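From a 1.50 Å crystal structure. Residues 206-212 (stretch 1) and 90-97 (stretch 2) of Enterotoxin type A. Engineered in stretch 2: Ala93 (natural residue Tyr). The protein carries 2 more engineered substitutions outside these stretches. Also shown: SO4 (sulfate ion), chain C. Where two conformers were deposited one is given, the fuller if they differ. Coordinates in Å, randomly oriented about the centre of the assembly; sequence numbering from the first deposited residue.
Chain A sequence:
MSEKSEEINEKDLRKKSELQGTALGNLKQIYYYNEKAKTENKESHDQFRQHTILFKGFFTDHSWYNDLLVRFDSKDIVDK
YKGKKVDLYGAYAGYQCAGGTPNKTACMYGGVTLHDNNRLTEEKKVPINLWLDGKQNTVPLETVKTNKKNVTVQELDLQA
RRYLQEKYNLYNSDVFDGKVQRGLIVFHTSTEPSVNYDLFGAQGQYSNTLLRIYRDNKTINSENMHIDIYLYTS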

ATOM      1  N   TYR A 206      -1.897 -16.178   1.034  1.00 16.03           N
ATOM      2  CA  TYR A 206      -0.609 -16.089   0.320  1.00 17.01           C
ATOM      3  C   TYR A 206       0.029 -14.749   0.642  1.00 16.35           C
ATOM      4  O   TYR A 206      -0.190 -13.768  -0.072  1.00 16.02           O
ATOM      5  CB  TYR A 206      -0.866 -16.213  -1.187  1.00 16.21           C
ATOM      6  CG  TYR A 206      -1.547 -17.503  -1.570  1.00 17.68           C
ATOM      7  CD1 TYR A 206      -0.931 -18.728  -1.273  1.00 18.30           C
ATOM      8  CD2 TYR A 206      -2.792 -17.511  -2.166  1.00 18.00           C
ATOM      9  CE1 TYR A 206      -1.549 -19.919  -1.624  1.00 19.65           C
ATOM     10  CE2 TYR A 206      -3.407 -18.703  -2.519  1.00 19.08           C
ATOM     11  CZ  TYR A 206      -2.771 -19.888  -2.241  1.00 20.41           C
ATOM     12  OH  TYR A 206      -3.386 -21.080  -2.583  1.00 23.88           O
ATOM     13  N   SER A 207       0.883 -14.728   1.683  1.00 15.95           N
ATOM     14  CA  SER A 207       1.444 -13.434   2.117  1.00 15.74           C
ATOM     15  C   SER A 207       2.450 -12.897   1.124  1.00 15.50           C
ATOM     16  O   SER A 207       2.641 -11.691   0.993  1.00 18.51           O
ATOM     17  CB  SER A 207       2.094 -13.546   3.468  0.50 15.59           C
ATOM     18  OG  SER A 207       3.203 -14.476   3.404  0.50 17.24           O
ATOM     19  N   ASN A 208       2.944 -13.776   0.293  1.00 16.47           N
ATOM     20  CA  ASN A 208       3.900 -13.284  -0.735  1.00 16.48           C
ATOM     21  C   ASN A 208       3.266 -12.439  -1.781  1.00 17.73           C
ATOM     22  O   ASN A 208       4.031 -11.692  -2.465  1.00 18.08           O
ATOM     23  CB  ASN A 208       4.645 -14.470  -1.219  1.00 21.07           C
ATOM     24  CG  ASN A 208       3.766 -15.495  -1.880  1.00 24.58           C
ATOM     25  OD1 ASN A 208       2.756 -15.969  -1.343  1.00 27.10           O
ATOM     26  ND2 ASN A 208       4.136 -15.852  -3.101  1.00 26.69           N
ATOM     27  N   THR A 209       2.013 -12.557  -2.149  1.00 15.35           N
ATOM     28  CA  THR A 209       1.356 -11.807  -3.210  1.00 15.11           C
ATOM     29  C   THR A 209       0.324 -10.859  -2.660  1.00 12.52           C
ATOM     30  O   THR A 209      -0.346 -10.128  -3.428  1.00 14.54           O
ATOM     31  CB  THR A 209       0.721 -12.757  -4.229  1.00 13.04           C
ATOM     32  OG1 THR A 209      -0.089 -13.743  -3.557  1.00 15.53           O
ATOM     33  CG2 THR A 209       1.836 -13.507  -5.010  1.00 15.91           C
ATOM     34  N   LEU A 210       0.188 -10.772  -1.343  1.00 13.68           N
ATOM     35  CA  LEU A 210      -0.838  -9.851  -0.790  1.00 15.97           C
ATOM     36  C   LEU A 210      -0.717  -8.458  -1.348  1.00 14.08           C
ATOM     37  O   LEU A 210      -1.756  -7.799  -1.669  1.00 14.50           O
ATOM     38  CB  LEU A 210      -0.796  -9.880   0.711  1.00 18.06           C
ATOM     39  CG  LEU A 210      -1.904 -10.592   1.465  1.00 26.21           C
ATOM     40  CD1 LEU A 210      -1.778 -10.311   2.959  1.00 21.80           C
ATOM     41  CD2 LEU A 210      -3.274 -10.190   0.944  1.00 23.43           C
ATOM     42  N   LEU A 211       0.492  -7.919  -1.459  1.00 13.31           N
ATOM     43  CA  LEU A 211       0.698  -6.580  -1.938  1.00 11.88           C
ATOM     44  C   LEU A 211       1.054  -6.522  -3.408  1.00 11.03           C
ATOM     45  O   LEU A 211       1.410  -5.470  -3.944  1.00 11.82           O
ATOM     46  CB  LEU A 211       1.785  -5.855  -1.097  1.00 10.82           C
ATOM     47  CG  LEU A 211       1.448  -5.638   0.372  1.00 12.93           C
ATOM     48  CD1 LEU A 211       2.383  -4.586   0.978  1.00 13.17           C
ATOM     49  CD2 LEU A 211      -0.026  -5.161   0.506  1.00 15.55           C
ATOM     50  N   ARG A 212       0.822  -7.634  -4.136  1.00 12.12           N
ATOM     51  CA  ARG A 212       1.086  -7.575  -5.591  1.00 12.07           C
ATOM     52  C   ARG A 212       0.173  -6.584  -6.277  1.00 12.12           C
ATOM     53  O   ARG A 212       0.503  -6.043  -7.330  1.00 12.49           O
ATOM     54  CB  ARG A 212       0.946  -8.978  -6.190  1.00 14.03           C
ATOM     55  CG  ARG A 212       1.137  -9.013  -7.689  1.00 15.81           C
ATOM     56  CD  ARG A 212       1.297 -10.465  -8.158  1.00 17.94           C
ATOM     57  NE  ARG A 212       1.081 -10.530  -9.598  1.00 16.93           N
ATOM     58  CZ  ARG A 212       1.562 -11.523 -10.355  1.00 17.53           C
ATOM     59  NH1 ARG A 212       2.344 -12.416  -9.789  1.00 16.35           N
ATOM     60  NH2 ARG A 212       1.274 -11.503 -11.636  1.00 20.39           N
TER
HETATM   61  S   SO4 C 235      11.446 -13.007   5.540  1.00 12.53           S
HETATM   62  O1  SO4 C 235      11.048 -13.454   6.872  1.00 12.52           O
HETATM   63  O2  SO4 C 235      12.711 -12.214   5.496  1.00 14.55           O
HETATM   64  O3  SO4 C 235      10.343 -12.057   4.978  1.00 12.21           O
HETATM   65  O4  SO4 C 235      11.472 -14.154   4.558  1.00 14.91           O
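Stretch 2, residues 90-97: GAYAGYQC

Packing of residues 90-97 against residues 206-212 of Enterotoxin type A, two segments of one chain that lie more than a hundred residues apart in sequence. Stretch 2 enters in a strand, which includes Gly90 and Ala91, passes through Tyr92 and the engineered Ala93 (Tyr in the natural sequence), and tightens into a 3-10 segment at Gly94-Gln96, where Gln96 N donates a hydrogen bond to Ala93 O (3.1 Å) and Cys97 N one to Gly94 O (3.1 Å). Stretch 2 meets stretch 1 at Ala91 and again at Tyr95 and Gln96, while Tyr92, Ala93 and Gly94 stand off: Tyr95 and Gln96 lie by Ser207 and Asn208, Ala91 by Leu211. The sequences therefore run in opposite senses along the contact, which buries 285 Å² in all; no direct hydrogen bond crosses it.

Tyr206 is out of reach of stretch 2, but its carbonyl O accepts a backbone hydrogen bond from Thr209 N (3.3 Å), turning the chain back on itself. Ser207 points its CB toward stretch 2 and meets the ring of Tyr95 (chi1 p): Ser207 O lies 3.5 Å from Tyr95 CE1, at the ring edge and near its plane, and Ser207 OG is 3.8 Å from Tyr95 CD1. Asn208 CA and Gln96 CA, 4.6 Å apart, form the closest CA pair. Here Asn208 CB touches Tyr95 O at 3.0 Å, and Asn208 CA makes a CA-H...O contact with the same Tyr95 O at 3.3 Å. The Asn208 side chain leads away at its end, yet water 2 ties it back, accepting from Asn208 ND2 (3.1 Å) and donating to Cys97 O (2.9 Å).

Thr209 turns its CB away and Leu210 directs its own sideways; neither touches stretch 2. Leu211 closes the contact, with CB toward stretch 2 and CD1 3.7 Å from Ala91 CB in an apolar contact; the same CD1 lies 3.7 Å from Gln96 OE1. The Gln96 amide spans the gap within its own stretch, NE2 donating to Ala91 O (3.0 Å), while its OE1 accepts from water 1 (2.8 Å). That water also donates to Ser207 O (2.8 Å) and accepts from Leu211 N (2.8 Å), so one molecule joins two backbone groups of stretch 1 to the side chain of Gln96. Arg212 carries its extended side chain away from the contact, with Arg212 N hydrogen-bonded to Thr209 O (2.8 Å). Beside stretch 2, a sulfate ion accepts a hydrogen bond from Tyr95 N through O3 (2.9 Å).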

ATOM      1  N   GLY A  90       6.921   2.260   0.683  1.00 10.90           N
ATOM      2  CA  GLY A  90       6.261   0.965   0.445  1.00 12.74           C
ATOM      3  C   GLY A  90       6.662  -0.041   1.517  1.00 11.58           C
ATOM      4  O   GLY A  90       7.652   0.166   2.221  1.00 12.84           O
ATOM      5  N   ALA A  91       5.909  -1.121   1.604  1.00 11.40           N
ATOM      6  CA  ALA A  91       6.189  -2.135   2.629  1.00 11.40           C
ATOM      7  C   ALA A  91       7.082  -3.209   1.971  1.00  9.42           C
ATOM      8  O   ALA A  91       6.710  -3.771   0.957  1.00 12.05           O
ATOM      9  CB  ALA A  91       4.849  -2.815   3.006  1.00 12.13           C
ATOM     10  N   TYR A  92       8.150  -3.554   2.689  1.00 10.49           N
ATOM     11  CA  TYR A  92       9.073  -4.564   2.118  1.00 10.68           C
ATOM     12  C   TYR A  92       9.131  -5.799   2.990  1.00 10.48           C
ATOM     13  O   TYR A  92       8.849  -5.777   4.176  1.00 10.74           O
ATOM     14  CB  TYR A  92      10.481  -3.951   1.989  1.00 11.69           C
ATOM     15  CG  TYR A  92      11.142  -3.552   3.284  1.00 10.69           C
ATOM     16  CD1 TYR A  92      11.736  -4.483   4.127  1.00 10.49           C
ATOM     17  CD2 TYR A  92      11.115  -2.223   3.724  1.00 12.29           C
ATOM     18  CE1 TYR A  92      12.279  -4.134   5.332  1.00 11.50           C
ATOM     19  CE2 TYR A  92      11.684  -1.855   4.934  1.00 13.24           C
ATOM     20  CZ  TYR A  92      12.273  -2.811   5.738  1.00 12.40           C
ATOM     21  OH  TYR A  92      12.820  -2.447   6.938  1.00 14.14           O
ATOM     22  N   ALA A  93       9.565  -6.909   2.360  1.00 10.48           N
ATOM     23  CA  ALA A  93       9.804  -8.139   3.152  1.00  9.37           C
ATOM     24  C   ALA A  93      10.505  -9.144   2.218  1.00  8.29           C
ATOM     25  O   ALA A  93      10.266  -9.164   1.045  1.00 10.48           O
ATOM     26  CB  ALA A  93       8.455  -8.769   3.554  1.00  9.58           C
ATOM     27  N   GLY A  94      11.301 -10.037   2.854  1.00 10.32           N
ATOM     28  CA  GLY A  94      11.899 -11.110   2.072  1.00 10.86           C
ATOM     29  C   GLY A  94      10.834 -12.017   1.460  1.00 11.59           C
ATOM     30  O   GLY A  94      10.999 -12.570   0.406  1.00 13.11           O
ATOM     31  N   TYR A  95       9.690 -12.163   2.193  1.00 12.19           N
ATOM     32  CA  TYR A  95       8.631 -13.036   1.741  1.00 13.27           C
ATOM     33  C   TYR A  95       7.929 -12.516   0.503  1.00 13.68           C
ATOM     34  O   TYR A  95       7.198 -13.290  -0.161  1.00 14.85           O
ATOM     35  CB  TYR A  95       7.652 -13.417   2.852  1.00 12.85           C
ATOM     36  CG  TYR A  95       6.852 -12.306   3.471  1.00 13.79           C
ATOM     37  CD1 TYR A  95       5.803 -11.717   2.750  1.00 15.24           C
ATOM     38  CD2 TYR A  95       7.115 -11.843   4.740  1.00 13.39           C
ATOM     39  CE1 TYR A  95       5.080 -10.676   3.310  1.00 16.61           C
ATOM     40  CE2 TYR A  95       6.383 -10.809   5.323  1.00 13.66           C
ATOM     41  CZ  TYR A  95       5.366 -10.237   4.564  1.00 14.90           C
ATOM     42  OH  TYR A  95       4.639  -9.206   5.109  1.00 19.61           O
ATOM     43  N   GLN A  96       8.272 -11.327   0.023  1.00 12.31           N
ATOM     44  CA  GLN A  96       7.703 -10.763  -1.172  1.00 12.42           C
ATOM     45  C   GLN A  96       8.537 -10.989  -2.424  1.00 12.99           C
ATOM     46  O   GLN A  96       8.164 -10.618  -3.513  1.00 13.72           O
ATOM     47  CB  GLN A  96       7.393  -9.256  -1.005  1.00 12.94           C
ATOM     48  CG  GLN A  96       6.231  -9.083  -0.015  1.00 13.22           C
ATOM     49  CD  GLN A  96       5.841  -7.669   0.255  1.00 14.36           C
ATOM     50  OE1 GLN A  96       4.657  -7.433   0.660  1.00 16.73           O
ATOM     51  NE2 GLN A  96       6.705  -6.692   0.111  1.00 12.38           N
ATOM     52  N   CYS A  97       9.682 -11.656  -2.229  1.00 13.46           N
ATOM     53  CA  CYS A  97      10.572 -11.934  -3.335  1.00 13.28           C
ATOM     54  C   CYS A  97      10.192 -13.204  -4.093  1.00 15.67           C
ATOM     55  O   CYS A  97       9.640 -14.142  -3.502  1.00 17.27           O
ATOM     56  CB  CYS A  97      12.018 -12.060  -2.820  1.00 15.47           C
ATOM     57  SG  CYS A  97      12.642 -10.576  -1.972  1.00 17.15           S
TER
HETATM   58  O   HOH W   1       2.713  -9.192  -0.269  1.00 15.75           O
HETATM   59  O   HOH W   2       6.844 -14.740  -4.058  1.00 35.67           O